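Local coordinates for protein C-type lectin domain family 4, member b1 (Mus musculus, PDB 6LFJ) that binds carbohydrates such as mannose through a calcium ion and may regulate immune reactivity and the differentiation or maturation of dendritic cells, at residues Glu101-Val106 / Ile119-Lys124; Asn93-Ser98 / Gly115-Ser120; Ser36-His41 / Ser127-Lys132; Val44-Glu49 / Asp80-Glu85. All coordinates share one frame; numbering follows the deposited sequence. Where two conformers were deposited one is given.

Interactions 1 and 2 share Ile119 and Ser120 and build the two sides of one calcium and mannose site, their centres about 9 Å apart; strands 103-109 and 113-119 each carry one half, facing a turn in interaction 1 and the 93-98 loop in interaction 2. Their chemistry is oxygen ligands, three carboxylates among them, round a metal, backed in interaction 1 by a disulfide. Interaction 3, across the chain's centre from interaction 2, joins the end of helix 28-37 to strand 126-132 by backbone bonds and apolar packing. Interaction 4 touches it through Val44 and Gln130. All four are partly buried; interaction 2 surfaces at exposed Ser97, while the polar rim of interaction 4 faces the second subunit.

Interaction 1 (Glu101-Val106 / Ile119-Lys124); sequences EKCVTV and ISCNLK. With CA (calcium ion), chain C; MAN (alpha-D-mannopyranose), chain G.
Cys103 O takes the amide hydrogen of Ile119 N at 2.7 Å. The return bond, Cys103 N to Ile119 O at 3.1 Å, completes an antiparallel hydrogen-bonded pair where strand 103-109 begins and strand 113-119 ends. Just past it the chain of Ser120 to Leu123 folds into a type I turn, and Cys121 comes back to Cys103: the disulfide, SG to SG 2.1 Å with a torsion of 96°, locks the turn to strand 103-109. Glu101 leans over the Ile119 backbone, its CG 3.7 Å from Ile119 CA. Extended beyond CG (chi2 180°), it carries the carboxylate past the end of strand 113-119 to the metal, where OE1 binds calcium at 2.5 Å and OE2 lies 2.5 Å from mannose O3. A water bridges Glu101 OE2, 2.7 Å away, to Ser120 N, 2.9 Å from it, so the carboxylate is steadied from the turn as well as by the ion; a second water joins the amides of Lys102 and Cys121. The Lys102 amine turns away to Gly72, Asp70 and Asp99. The disulfide-closed turn thus lies beside the strand pair from which Glu101 reaches the calcium-dependent sugar site of a C-type lectin domain.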
loop_
_atom_site.group_PDB
_atom_site.type_symbol
_atom_site.label_atom_id
_atom_site.label_comp_id
_atom_site.label_asym_id
_atom_site.label_seq_id
_atom_site.Cartn_x
_atom_site.Cartn_y
_atom_site.Cartn_z
ATOM N N GLU A 101 -7.685 -3.338 23.225
ATOM C CA GLU A 101 -6.653 -2.404 22.698
ATOM C C GLU A 101 -6.757 -2.374 21.164
ATOM O O GLU A 101 -6.296 -3.339 20.513
ATOM C CB GLU A 101 -5.265 -2.829 23.199
ATOM C CG GLU A 101 -5.067 -2.616 24.697
ATOM C CD GLU A 101 -3.700 -3.036 25.233
ATOM O OE1 GLU A 101 -3.158 -4.059 24.746
ATOM O OE2 GLU A 101 -3.161 -2.331 26.130
ATOM N N LYS A 102 -7.353 -1.315 20.602
ATOM C CA LYS A 102 -7.757 -1.297 19.172
ATOM C C LYS A 102 -6.800 -0.446 18.324
ATOM O O LYS A 102 -6.963 -0.457 17.093
ATOM C CB LYS A 102 -9.199 -0.801 19.040
ATOM C CG LYS A 102 -10.255 -1.650 19.744
ATOM C CD LYS A 102 -10.364 -3.046 19.173
ATOM C CE LYS A 102 -11.625 -3.774 19.566
ATOM N NZ LYS A 102 -11.490 -5.230 19.335
ATOM N N CYS A 103 -5.849 0.263 18.934
ATOM C CA CYS A 103 -4.867 1.110 18.208
ATOM C C CYS A 103 -3.452 0.575 18.440
ATOM O O CYS A 103 -3.259 -0.286 19.326
ATOM C CB CYS A 103 -5.027 2.568 18.606
ATOM S SG CYS A 103 -6.544 3.283 17.923
ATOM N N VAL A 104 -2.499 1.013 17.623
ATOM C CA VAL A 104 -1.138 0.412 17.618
ATOM C C VAL A 104 -0.107 1.526 17.744
ATOM O O VAL A 104 -0.234 2.556 17.054
ATOM C CB VAL A 104 -0.904 -0.450 16.372
ATOM C CG1 VAL A 104 0.475 -1.089 16.357
ATOM C CG2 VAL A 104 -1.983 -1.508 16.253
ATOM N N THR A 105 0.866 1.298 18.616
ATOM C CA THR A 105 2.049 2.171 18.777
ATOM C C THR A 105 3.289 1.382 18.400
ATOM O O THR A 105 3.219 0.119 18.411
ATOM C CB THR A 105 2.247 2.636 20.218
ATOM O OG1 THR A 105 2.250 1.470 21.045
ATOM C CG2 THR A 105 1.174 3.607 20.630
ATOM N N VAL A 106 4.349 2.097 18.045
ATOM C CA VAL A 106 5.694 1.511 17.864
ATOM C C VAL A 106 6.556 2.111 18.977
ATOM O O VAL A 106 6.512 3.351 19.208
ATOM C CB VAL A 106 6.249 1.737 16.447
ATOM C CG1 VAL A 106 6.354 3.204 16.066
ATOM C CG2 VAL A 106 7.583 1.036 16.263
ATOM N N ILE A 119 -2.651 -0.824 21.939
ATOM C CA ILE A 119 -2.948 0.029 23.128
ATOM C C ILE A 119 -4.311 0.685 22.953
ATOM O O ILE A 119 -4.868 0.650 21.850
ATOM C CB ILE A 119 -1.882 1.109 23.401
ATOM C CG1 ILE A 119 -1.752 2.118 22.256
ATOM C CG2 ILE A 119 -0.544 0.489 23.771
ATOM C CD1 ILE A 119 -1.223 3.461 22.731
ATOM N N SER A 120 -4.824 1.226 24.048
ATOM C CA SER A 120 -6.080 2.006 24.073
ATOM C C SER A 120 -5.922 3.200 23.130
ATOM O O SER A 120 -4.938 3.958 23.269
ATOM C CB SER A 120 -6.419 2.432 25.472
ATOM O OG SER A 120 -7.323 3.525 25.440
ATOM N N CYS A 121 -6.861 3.348 22.199
ATOM C CA CYS A 121 -6.924 4.468 21.229
ATOM C C CYS A 121 -6.966 5.821 21.954
ATOM O O CYS A 121 -6.536 6.825 21.349
ATOM C CB CYS A 121 -8.138 4.293 20.327
ATOM S SG CYS A 121 -8.011 2.815 19.283
ATOM N N ASN A 122 -7.434 5.857 23.203
ATOM C CA ASN A 122 -7.654 7.128 23.956
ATOM C C ASN A 122 -6.398 7.581 24.704
ATOM O O ASN A 122 -6.387 8.725 25.123
ATOM C CB ASN A 122 -8.822 7.012 24.931
ATOM C CG ASN A 122 -10.114 6.736 24.198
ATOM O OD1 ASN A 122 -10.961 5.991 24.677
ATOM N ND2 ASN A 122 -10.261 7.314 23.018
ATOM N N LEU A 123 -5.392 6.729 24.886
ATOM C CA LEU A 123 -4.108 7.143 25.509
ATOM C C LEU A 123 -3.401 8.138 24.595
ATOM O O LEU A 123 -3.461 7.976 23.376
ATOM C CB LEU A 123 -3.221 5.920 25.737
ATOM C CG LEU A 123 -3.679 4.977 26.847
ATOM C CD1 LEU A 123 -2.701 3.820 26.984
ATOM C CD2 LEU A 123 -3.856 5.702 28.181
ATOM N N LYS A 124 -2.746 9.131 25.179
ATOM C CA LYS A 124 -2.010 10.157 24.407
ATOM C C LYS A 124 -0.614 9.605 24.106
ATOM O O LYS A 124 0.027 9.028 24.988
ATOM C CB LYS A 124 -2.000 11.479 25.173
ATOM C CG LYS A 124 -3.374 12.110 25.340
ATOM C CD LYS A 124 -3.345 13.447 26.041
ATOM C CE LYS A 124 -4.730 13.983 26.326
ATOM N NZ LYS A 124 -4.667 15.278 27.045
HETATM CA CA CA C . -0.814 -4.511 24.132
HETATM C C1 MAN G . 1.012 -2.366 29.156
HETATM C C2 MAN G . 0.254 -1.925 27.885
HETATM C C3 MAN G . -0.088 -3.153 27.028
HETATM C C4 MAN G . 1.141 -3.949 26.742
HETATM C C5 MAN G . 1.860 -4.314 28.036
HETATM C C6 MAN G . 3.270 -4.828 27.716
HETATM O O2 MAN G . 1.029 -1.014 27.134
HETATM O O3 MAN G . -0.665 -2.733 25.838
HETATM O O4 MAN G . 0.769 -5.155 26.106
HETATM O O5 MAN G . 2.150 -3.163 28.823
HETATM O O6 MAN G . 3.791 -5.478 28.866
HETATM O O HOH W 1 -3.795 0.220 26.597
HETATM O O HOH W 2 -8.890 1.008 22.122
#

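Interaction 2 (Asn93-Ser98 / Gly115-Ser120); sequences NGEPSS and GWNDIS. With CA (calcium ion), chain C; MAN (alpha-D-mannopyranose), chain G.
Glu95 opens the contact, its CB 3.6 Å from Trp116 O. Bent at chi2 (-61°), its side chain turns the carboxylate back to the metal: OE1 binds calcium at 2.5 Å, while OE2 sits 2.5 Å from mannose O4. The carboxylate also crosses the Asn117 side chain, another calcium ligand, with the two flat groups 66° apart. A cis peptide joins Glu95 to Pro96, whose CB rests against Asp118 OD2 at 3.4 Å. After this kink Ser97 also faces the ion; its OG binds calcium at 2.4 Å, and its N donates to Asp118 OD1 at 2.9 Å from the syn side, somewhat out of the carboxylate plane. Ser98 N follows, giving its hydrogen to the syn lone pair of Asp118 OD2 at 3.1 Å. Asp118 therefore works on two fronts: OD1 binds calcium at 2.3 Å, its backbone O is a further ligand, and OD2 takes the loop amide and a salt bridge from Arg74. Glu101 and mannose O3 and O4 complete the coordination. Three carboxylates meet here because the cation probably offsets their mutual repulsion. The Glu-Pro-Ser loop and Trp-Asn-Asp strand, with a vicinal diol of the sugar bound directly to the metal, are consistent with mannose-type recognition by a C-type lectin.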
loop_
_atom_site.group_PDB
_atom_site.type_symbol
_atom_site.label_atom_id
_atom_site.label_comp_id
_atom_site.label_asym_id
_atom_site.label_seq_id
_atom_site.Cartn_x
_atom_site.Cartn_y
_atom_site.Cartn_z
ATOM N N ASN A 93 7.168 -9.221 21.141
ATOM C CA ASN A 93 6.833 -10.536 21.740
ATOM C C ASN A 93 5.667 -10.315 22.724
ATOM O O ASN A 93 5.709 -9.329 23.503
ATOM C CB ASN A 93 8.087 -11.190 22.328
ATOM C CG ASN A 93 9.092 -11.612 21.273
ATOM O OD1 ASN A 93 8.730 -11.953 20.147
ATOM N ND2 ASN A 93 10.364 -11.601 21.626
ATOM N N GLY A 94 4.640 -11.165 22.646
ATOM C CA GLY A 94 3.454 -11.081 23.525
ATOM C C GLY A 94 2.439 -10.058 23.033
ATOM O O GLY A 94 1.449 -9.822 23.743
ATOM N N GLU A 95 2.673 -9.439 21.875
ATOM C CA GLU A 95 1.706 -8.485 21.264
ATOM C C GLU A 95 1.198 -9.077 19.954
ATOM O O GLU A 95 1.894 -9.849 19.302
ATOM C CB GLU A 95 2.332 -7.108 21.035
ATOM C CG GLU A 95 2.965 -6.507 22.281
ATOM C CD GLU A 95 2.041 -6.260 23.463
ATOM O OE1 GLU A 95 0.827 -6.181 23.262
ATOM O OE2 GLU A 95 2.553 -6.109 24.590
ATOM N N PRO A 96 -0.046 -8.770 19.526
ATOM C CA PRO A 96 -1.014 -8.027 20.328
ATOM C C PRO A 96 -1.465 -8.782 21.577
ATOM O O PRO A 96 -1.395 -9.987 21.589
ATOM C CB PRO A 96 -2.244 -7.898 19.423
ATOM C CG PRO A 96 -1.750 -8.185 18.043
ATOM C CD PRO A 96 -0.570 -9.112 18.197
ATOM N N SER A 97 -1.971 -8.056 22.568
ATOM C CA SER A 97 -2.185 -8.593 23.932
ATOM C C SER A 97 -3.657 -8.574 24.334
ATOM O O SER A 97 -3.968 -9.303 25.261
ATOM C CB SER A 97 -1.359 -7.832 24.930
ATOM O OG SER A 97 -1.835 -6.493 25.071
ATOM N N SER A 98 -4.522 -7.755 23.727
ATOM C CA SER A 98 -5.873 -7.505 24.299
ATOM C C SER A 98 -6.894 -7.033 23.252
ATOM O O SER A 98 -6.665 -6.001 22.600
ATOM C CB SER A 98 -5.757 -6.513 25.422
ATOM O OG SER A 98 -7.041 -6.066 25.821
ATOM N N GLY A 115 9.308 -2.306 18.012
ATOM C CA GLY A 115 8.222 -3.254 17.753
ATOM C C GLY A 115 6.888 -2.615 18.058
ATOM O O GLY A 115 6.875 -1.518 18.689
ATOM N N TRP A 116 5.816 -3.274 17.612
ATOM C CA TRP A 116 4.436 -2.770 17.730
ATOM C C TRP A 116 3.791 -3.297 19.001
ATOM O O TRP A 116 4.090 -4.433 19.436
ATOM C CB TRP A 116 3.592 -3.161 16.529
ATOM C CG TRP A 116 4.118 -2.755 15.190
ATOM C CD1 TRP A 116 5.119 -1.887 14.865
ATOM C CD2 TRP A 116 3.563 -3.201 13.948
ATOM N NE1 TRP A 116 5.238 -1.785 13.500
ATOM C CE2 TRP A 116 4.292 -2.579 12.913
ATOM C CE3 TRP A 116 2.534 -4.088 13.622
ATOM C CZ2 TRP A 116 4.005 -2.813 11.570
ATOM C CZ3 TRP A 116 2.249 -4.314 12.292
ATOM C CH2 TRP A 116 2.987 -3.697 11.283
ATOM N N ASN A 117 2.894 -2.486 19.536
ATOM C CA ASN A 117 2.088 -2.807 20.732
ATOM C C ASN A 117 0.659 -2.316 20.489
ATOM O O ASN A 117 0.482 -1.140 20.125
ATOM C CB ASN A 117 2.682 -2.162 21.983
ATOM C CG ASN A 117 1.835 -2.426 23.210
ATOM O OD1 ASN A 117 1.230 -3.495 23.305
ATOM N ND2 ASN A 117 1.793 -1.475 24.139
ATOM N N ASP A 118 -0.332 -3.176 20.699
ATOM C CA ASP A 118 -1.743 -2.725 20.720
ATOM C C ASP A 118 -1.973 -1.964 22.027
ATOM O O ASP A 118 -1.487 -2.420 23.089
ATOM C CB ASP A 118 -2.726 -3.870 20.490
ATOM C CG ASP A 118 -2.677 -5.005 21.488
ATOM O OD1 ASP A 118 -1.625 -5.191 22.125
ATOM O OD2 ASP A 118 -3.694 -5.721 21.594
ATOM N N ILE A 119 -2.651 -0.824 21.939
ATOM C CA ILE A 119 -2.948 0.029 23.128
ATOM C C ILE A 119 -4.311 0.685 22.953
ATOM O O ILE A 119 -4.868 0.650 21.850
ATOM C CB ILE A 119 -1.882 1.109 23.401
ATOM C CG1 ILE A 119 -1.752 2.118 22.256
ATOM C CG2 ILE A 119 -0.544 0.489 23.771
ATOM C CD1 ILE A 119 -1.223 3.461 22.731
ATOM N N SER A 120 -4.824 1.226 24.048
ATOM C CA SER A 120 -6.080 2.006 24.073
ATOM C C SER A 120 -5.922 3.200 23.130
ATOM O O SER A 120 -4.938 3.958 23.269
ATOM C CB SER A 120 -6.419 2.432 25.472
ATOM O OG SER A 120 -7.323 3.525 25.440
HETATM CA CA CA C . -0.814 -4.511 24.132
HETATM C C1 MAN G . 1.012 -2.366 29.156
HETATM C C2 MAN G . 0.254 -1.925 27.885
HETATM C C3 MAN G . -0.088 -3.153 27.028
HETATM C C4 MAN G . 1.141 -3.949 26.742
HETATM C C5 MAN G . 1.860 -4.314 28.036
HETATM C C6 MAN G . 3.270 -4.828 27.716
HETATM O O2 MAN G . 1.029 -1.014 27.134
HETATM O O3 MAN G . -0.665 -2.733 25.838
HETATM O O4 MAN G . 0.769 -5.155 26.106
HETATM O O5 MAN G . 2.150 -3.163 28.823
HETATM O O6 MAN G . 3.791 -5.478 28.866
#

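Interaction 3 (Ser36-His41 / Ser127-Lys132); sequences SRMGAH and SVCQMK
The flat groups of His41 and Gln130 leave the sheet on the same face without stacking; their polar ends are held outside the contact, His41 ND1 by Glu32 and Gln130 OE1 by the backbone N of Val44. Their peptides do the joining. His41 N gives its hydrogen to Gln130 O at 3.0 Å, and Gln130 N answers to His41 O at 2.8 Å, an antiparallel hydrogen-bonded pair. Cys129 CA adds a C-H contact to the same His41 O at 3.2 Å. On the other face, apolar groups close the corner between the helix end and the strand. Ala40 CB lies against Cys129 CB at 4.0 Å, and Met38 places its CE 3.6 Å from Cys129 SG. Met131 reaches back along the turn: its chain bends at chi3 (68°), bringing CE beside Met38 O at 3.2 Å, while its CB rests 3.8 Å from Gly39 O. Gly39, at positive phi, ends helix 28-37 in a Schellman motif, and the chain runs on into the short strand 41-42. The disulfide of Cys129 to Cys35 ties that helix to strand 126-132, which pairs on its other edge with strand 15-18, while Trp9 packs on Ala40 and Met131.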
loop_
_atom_site.group_PDB
_atom_site.type_symbol
_atom_site.label_atom_id
_atom_site.label_comp_id
_atom_site.label_asym_id
_atom_site.label_seq_id
_atom_site.Cartn_x
_atom_site.Cartn_y
_atom_site.Cartn_z
ATOM N N SER A 36 -3.670 14.532 8.868
ATOM C CA SER A 36 -4.649 14.852 7.801
ATOM C C SER A 36 -4.569 16.342 7.453
ATOM O O SER A 36 -4.630 16.677 6.254
ATOM C CB SER A 36 -6.011 14.431 8.229
ATOM O OG SER A 36 -6.916 14.709 7.207
ATOM N N ARG A 37 -4.376 17.193 8.461
ATOM C CA ARG A 37 -4.230 18.669 8.310
ATOM C C ARG A 37 -2.965 18.988 7.496
ATOM O O ARG A 37 -2.871 20.113 6.967
ATOM C CB ARG A 37 -4.137 19.370 9.671
ATOM C CG ARG A 37 -5.391 19.316 10.539
ATOM C CD ARG A 37 -6.717 19.657 9.861
ATOM N NE ARG A 37 -6.880 19.057 8.543
ATOM C CZ ARG A 37 -8.022 18.954 7.876
ATOM N NH1 ARG A 37 -9.150 19.404 8.394
ATOM N NH2 ARG A 37 -8.024 18.396 6.679
ATOM N N MET A 38 -2.022 18.038 7.398
ATOM C CA MET A 38 -0.764 18.203 6.618
ATOM C C MET A 38 -0.866 17.513 5.255
ATOM O O MET A 38 0.116 17.572 4.487
ATOM C CB MET A 38 0.422 17.658 7.411
ATOM C CG MET A 38 0.754 18.582 8.556
ATOM S SD MET A 38 2.227 18.125 9.490
ATOM C CE MET A 38 1.761 16.531 10.150
ATOM N N GLY A 39 -2.014 16.922 4.939
ATOM C CA GLY A 39 -2.219 16.155 3.687
ATOM C C GLY A 39 -1.590 14.776 3.787
ATOM O O GLY A 39 -1.205 14.208 2.759
ATOM N N ALA A 40 -1.475 14.259 5.009
ATOM C CA ALA A 40 -0.748 13.017 5.329
ATOM C C ALA A 40 -1.665 12.093 6.117
ATOM O O ALA A 40 -2.843 12.444 6.370
ATOM C CB ALA A 40 0.509 13.360 6.106
ATOM N N HIS A 41 -1.117 10.942 6.482
ATOM C CA HIS A 41 -1.756 9.840 7.253
ATOM C C HIS A 41 -0.765 9.372 8.324
ATOM O O HIS A 41 0.448 9.472 8.061
ATOM C CB HIS A 41 -2.068 8.630 6.350
ATOM C CG HIS A 41 -3.347 8.679 5.578
ATOM N ND1 HIS A 41 -4.583 8.738 6.186
ATOM C CD2 HIS A 41 -3.588 8.601 4.250
ATOM C CE1 HIS A 41 -5.529 8.739 5.263
ATOM N NE2 HIS A 41 -4.944 8.648 4.068
ATOM N N SER A 127 3.378 10.559 17.466
ATOM C CA SER A 127 2.892 9.979 16.198
ATOM C C SER A 127 3.916 10.225 15.099
ATOM O O SER A 127 4.855 11.006 15.312
ATOM C CB SER A 127 1.545 10.545 15.847
ATOM O OG SER A 127 1.594 11.960 15.767
ATOM N N VAL A 128 3.734 9.547 13.973
ATOM C CA VAL A 128 4.562 9.794 12.772
ATOM C C VAL A 128 3.637 9.715 11.558
ATOM O O VAL A 128 2.713 8.883 11.534
ATOM C CB VAL A 128 5.821 8.900 12.769
ATOM C CG1 VAL A 128 5.562 7.489 13.205
ATOM C CG2 VAL A 128 6.609 8.950 11.480
ATOM N N CYS A 129 3.800 10.691 10.676
ATOM C CA CYS A 129 2.935 10.946 9.509
ATOM C C CYS A 129 3.718 10.586 8.248
ATOM O O CYS A 129 4.949 10.737 8.256
ATOM C CB CYS A 129 2.518 12.410 9.456
ATOM S SG CYS A 129 1.595 12.992 10.902
ATOM N N GLN A 130 3.010 10.157 7.199
ATOM C CA GLN A 130 3.607 9.926 5.869
ATOM C C GLN A 130 2.662 10.471 4.805
ATOM O O GLN A 130 1.430 10.516 5.051
ATOM C CB GLN A 130 3.921 8.447 5.649
ATOM C CG GLN A 130 2.795 7.685 4.999
ATOM C CD GLN A 130 3.090 6.224 4.799
ATOM O OE1 GLN A 130 3.596 5.542 5.676
ATOM N NE2 GLN A 130 2.721 5.731 3.635
ATOM N N MET A 131 3.233 10.836 3.659
ATOM C CA MET A 131 2.470 11.207 2.444
ATOM C C MET A 131 3.254 10.714 1.232
ATOM O O MET A 131 4.434 10.366 1.403
ATOM C CB MET A 131 2.265 12.722 2.347
ATOM C CG MET A 131 3.559 13.522 2.315
ATOM S SD MET A 131 3.348 15.297 1.961
ATOM C CE MET A 131 2.515 15.811 3.452
ATOM N N LYS A 132 2.631 10.694 0.056
ATOM C CA LYS A 132 3.356 10.442 -1.212
ATOM C C LYS A 132 4.286 11.626 -1.517
ATOM O O LYS A 132 3.950 12.766 -1.176
ATOM C CB LYS A 132 2.361 10.216 -2.348
ATOM C CG LYS A 132 1.535 8.942 -2.245
ATOM C CD LYS A 132 0.677 8.730 -3.483
ATOM C CE LYS A 132 0.118 7.330 -3.631
ATOM N NZ LYS A 132 -1.006 7.098 -2.698
#

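Interaction 4 (Val44-Glu49 / Asp80-Glu85); sequences VIHSQE and DQTPYE
His46 points the edge of its imidazole at Thr82: OG1 lies in the ring plane, and NE2 donates to it at 2.7 Å with an angle of 151° at the hydrogen. Pro83 O sits near the same plane beside the next corner, 3.0 Å from His46 CE1, so the 80-85 loop curls round the ring's rim. Thr82 OG1 lies between its backbone N and carbonyl carbon (chi1 58°), which lets it face the ring and Asp80 together. It passes its own hydrogen to Asp80 OD1 at 2.5 Å, on the syn side. Thr82 N reaches that oxygen from above the carboxylate plane at 3.1 Å, an Asx turn, so two donors from one residue grip Asp80 OD1. Val44 lies obliquely across this pair, its CG1 3.6 Å from Thr82 OG1 and its CG2 3.8 Å from Asp80 CG, roofing the polar cluster with methyls. At the ring's far nitrogen, a water joins His46 ND1, His46 O and Glu85 OE2. Trp78 meets the ring edge-to-face, and Glu85 continues to Asn29 and Asn122 of the second subunit. The chain from imidazole N-H through hydroxyl to carboxylate fixes the ring's rotation, and acidic groups 4.7 Å (Asp80 OD1 from NE2) and 4.5 Å (Glu85 OE2 from ND1) away would probably favour a positively charged His46.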
loop_
_atom_site.group_PDB
_atom_site.type_symbol
_atom_site.label_atom_id
_atom_site.label_comp_id
_atom_site.label_asym_id
_atom_site.label_seq_id
_atom_site.Cartn_x
_atom_site.Cartn_y
_atom_site.Cartn_z
ATOM N N VAL A 44 1.937 3.941 7.461
ATOM C CA VAL A 44 1.415 2.640 6.978
ATOM C C VAL A 44 2.641 1.814 6.598
ATOM O O VAL A 44 3.302 2.156 5.611
ATOM C CB VAL A 44 0.446 2.863 5.810
ATOM C CG1 VAL A 44 0.033 1.542 5.185
ATOM C CG2 VAL A 44 -0.759 3.674 6.267
ATOM N N ILE A 45 2.970 0.832 7.432
ATOM C CA ILE A 45 4.293 0.151 7.429
ATOM C C ILE A 45 4.131 -1.209 6.757
ATOM O O ILE A 45 3.692 -2.157 7.430
ATOM C CB ILE A 45 4.858 0.046 8.860
ATOM C CG1 ILE A 45 4.808 1.398 9.578
ATOM C CG2 ILE A 45 6.259 -0.538 8.817
ATOM C CD1 ILE A 45 5.416 1.405 10.968
ATOM N N HIS A 46 4.521 -1.291 5.484
ATOM C CA HIS A 46 4.292 -2.479 4.635
ATOM C C HIS A 46 5.523 -3.392 4.597
ATOM O O HIS A 46 5.333 -4.562 4.246
ATOM C CB HIS A 46 3.809 -2.047 3.245
ATOM C CG HIS A 46 2.351 -1.731 3.218
ATOM N ND1 HIS A 46 1.416 -2.591 3.740
ATOM C CD2 HIS A 46 1.671 -0.663 2.742
ATOM C CE1 HIS A 46 0.206 -2.068 3.574
ATOM N NE2 HIS A 46 0.334 -0.876 2.973
ATOM N N SER A 47 6.709 -2.923 4.997
ATOM C CA SER A 47 7.988 -3.648 4.767
ATOM C C SER A 47 8.948 -3.470 5.945
ATOM O O SER A 47 8.811 -2.491 6.666
ATOM C CB SER A 47 8.639 -3.167 3.500
ATOM O OG SER A 47 9.063 -1.816 3.631
ATOM N N GLN A 48 9.921 -4.375 6.065
ATOM C CA GLN A 48 11.091 -4.243 6.978
ATOM C C GLN A 48 11.808 -2.903 6.735
ATOM O O GLN A 48 12.176 -2.223 7.715
ATOM C CB GLN A 48 12.037 -5.422 6.766
ATOM C CG GLN A 48 13.230 -5.411 7.711
ATOM C CD GLN A 48 12.812 -5.818 9.099
ATOM O OE1 GLN A 48 12.399 -6.953 9.319
ATOM N NE2 GLN A 48 12.911 -4.893 10.039
ATOM N N GLU A 49 12.006 -2.536 5.471
ATOM C CA GLU A 49 12.699 -1.283 5.080
ATOM C C GLU A 49 11.954 -0.077 5.675
ATOM O O GLU A 49 12.626 0.822 6.233
ATOM C CB GLU A 49 12.824 -1.244 3.557
ATOM C CG GLU A 49 13.726 -2.337 3.004
ATOM C CD GLU A 49 13.121 -3.699 2.691
ATOM O OE1 GLU A 49 11.903 -3.920 2.898
ATOM O OE2 GLU A 49 13.896 -4.554 2.238
ATOM N N ASP A 80 -4.940 3.915 5.283
ATOM C CA ASP A 80 -5.122 4.152 3.820
ATOM C C ASP A 80 -5.831 2.944 3.180
ATOM O O ASP A 80 -5.965 2.920 1.953
ATOM C CB ASP A 80 -3.797 4.495 3.127
ATOM C CG ASP A 80 -2.824 3.333 3.040
ATOM O OD1 ASP A 80 -3.161 2.245 3.553
ATOM O OD2 ASP A 80 -1.737 3.522 2.462
ATOM N N GLN A 81 -6.228 1.960 3.983
ATOM C CA GLN A 81 -7.046 0.783 3.578
ATOM C C GLN A 81 -6.267 -0.177 2.665
ATOM O O GLN A 81 -6.886 -1.118 2.169
ATOM C CB GLN A 81 -8.340 1.261 2.930
ATOM C CG GLN A 81 -9.158 2.162 3.847
ATOM C CD GLN A 81 -10.537 2.332 3.267
ATOM O OE1 GLN A 81 -10.727 3.036 2.276
ATOM N NE2 GLN A 81 -11.501 1.643 3.857
ATOM N N THR A 82 -4.954 0.009 2.501
ATOM C CA THR A 82 -4.087 -0.933 1.756
ATOM C C THR A 82 -4.001 -2.228 2.557
ATOM O O THR A 82 -4.188 -2.220 3.776
ATOM C CB THR A 82 -2.740 -0.281 1.425
ATOM O OG1 THR A 82 -2.099 0.132 2.635
ATOM C CG2 THR A 82 -2.906 0.890 0.472
ATOM N N PRO A 83 -3.776 -3.386 1.889
ATOM C CA PRO A 83 -3.833 -4.686 2.546
ATOM C C PRO A 83 -2.895 -4.814 3.750
ATOM O O PRO A 83 -1.757 -4.395 3.669
ATOM C CB PRO A 83 -3.394 -5.680 1.467
ATOM C CG PRO A 83 -3.724 -4.982 0.166
ATOM C CD PRO A 83 -3.526 -3.509 0.447
ATOM N N TYR A 84 -3.429 -5.397 4.824
ATOM C CA TYR A 84 -2.676 -5.828 6.020
ATOM C C TYR A 84 -2.196 -7.258 5.781
ATOM O O TYR A 84 -3.029 -8.125 5.495
ATOM C CB TYR A 84 -3.551 -5.760 7.273
ATOM C CG TYR A 84 -2.893 -6.300 8.518
ATOM C CD1 TYR A 84 -1.944 -5.557 9.200
ATOM C CD2 TYR A 84 -3.229 -7.544 9.030
ATOM C CE1 TYR A 84 -1.340 -6.033 10.351
ATOM C CE2 TYR A 84 -2.629 -8.038 10.178
ATOM C CZ TYR A 84 -1.688 -7.276 10.848
ATOM O OH TYR A 84 -1.097 -7.740 11.990
ATOM N N GLU A 85 -0.897 -7.487 5.941
ATOM C CA GLU A 85 -0.253 -8.801 5.716
ATOM C C GLU A 85 0.357 -9.262 7.032
ATOM O O GLU A 85 1.400 -8.697 7.404
ATOM C CB GLU A 85 0.836 -8.653 4.657
ATOM C CG GLU A 85 0.350 -8.047 3.363
ATOM C CD GLU A 85 1.499 -7.909 2.387
ATOM O OE1 GLU A 85 1.907 -8.931 1.852
ATOM O OE2 GLU A 85 2.010 -6.796 2.224
HETATM O O HOH W 3 2.355 -5.209 4.034
#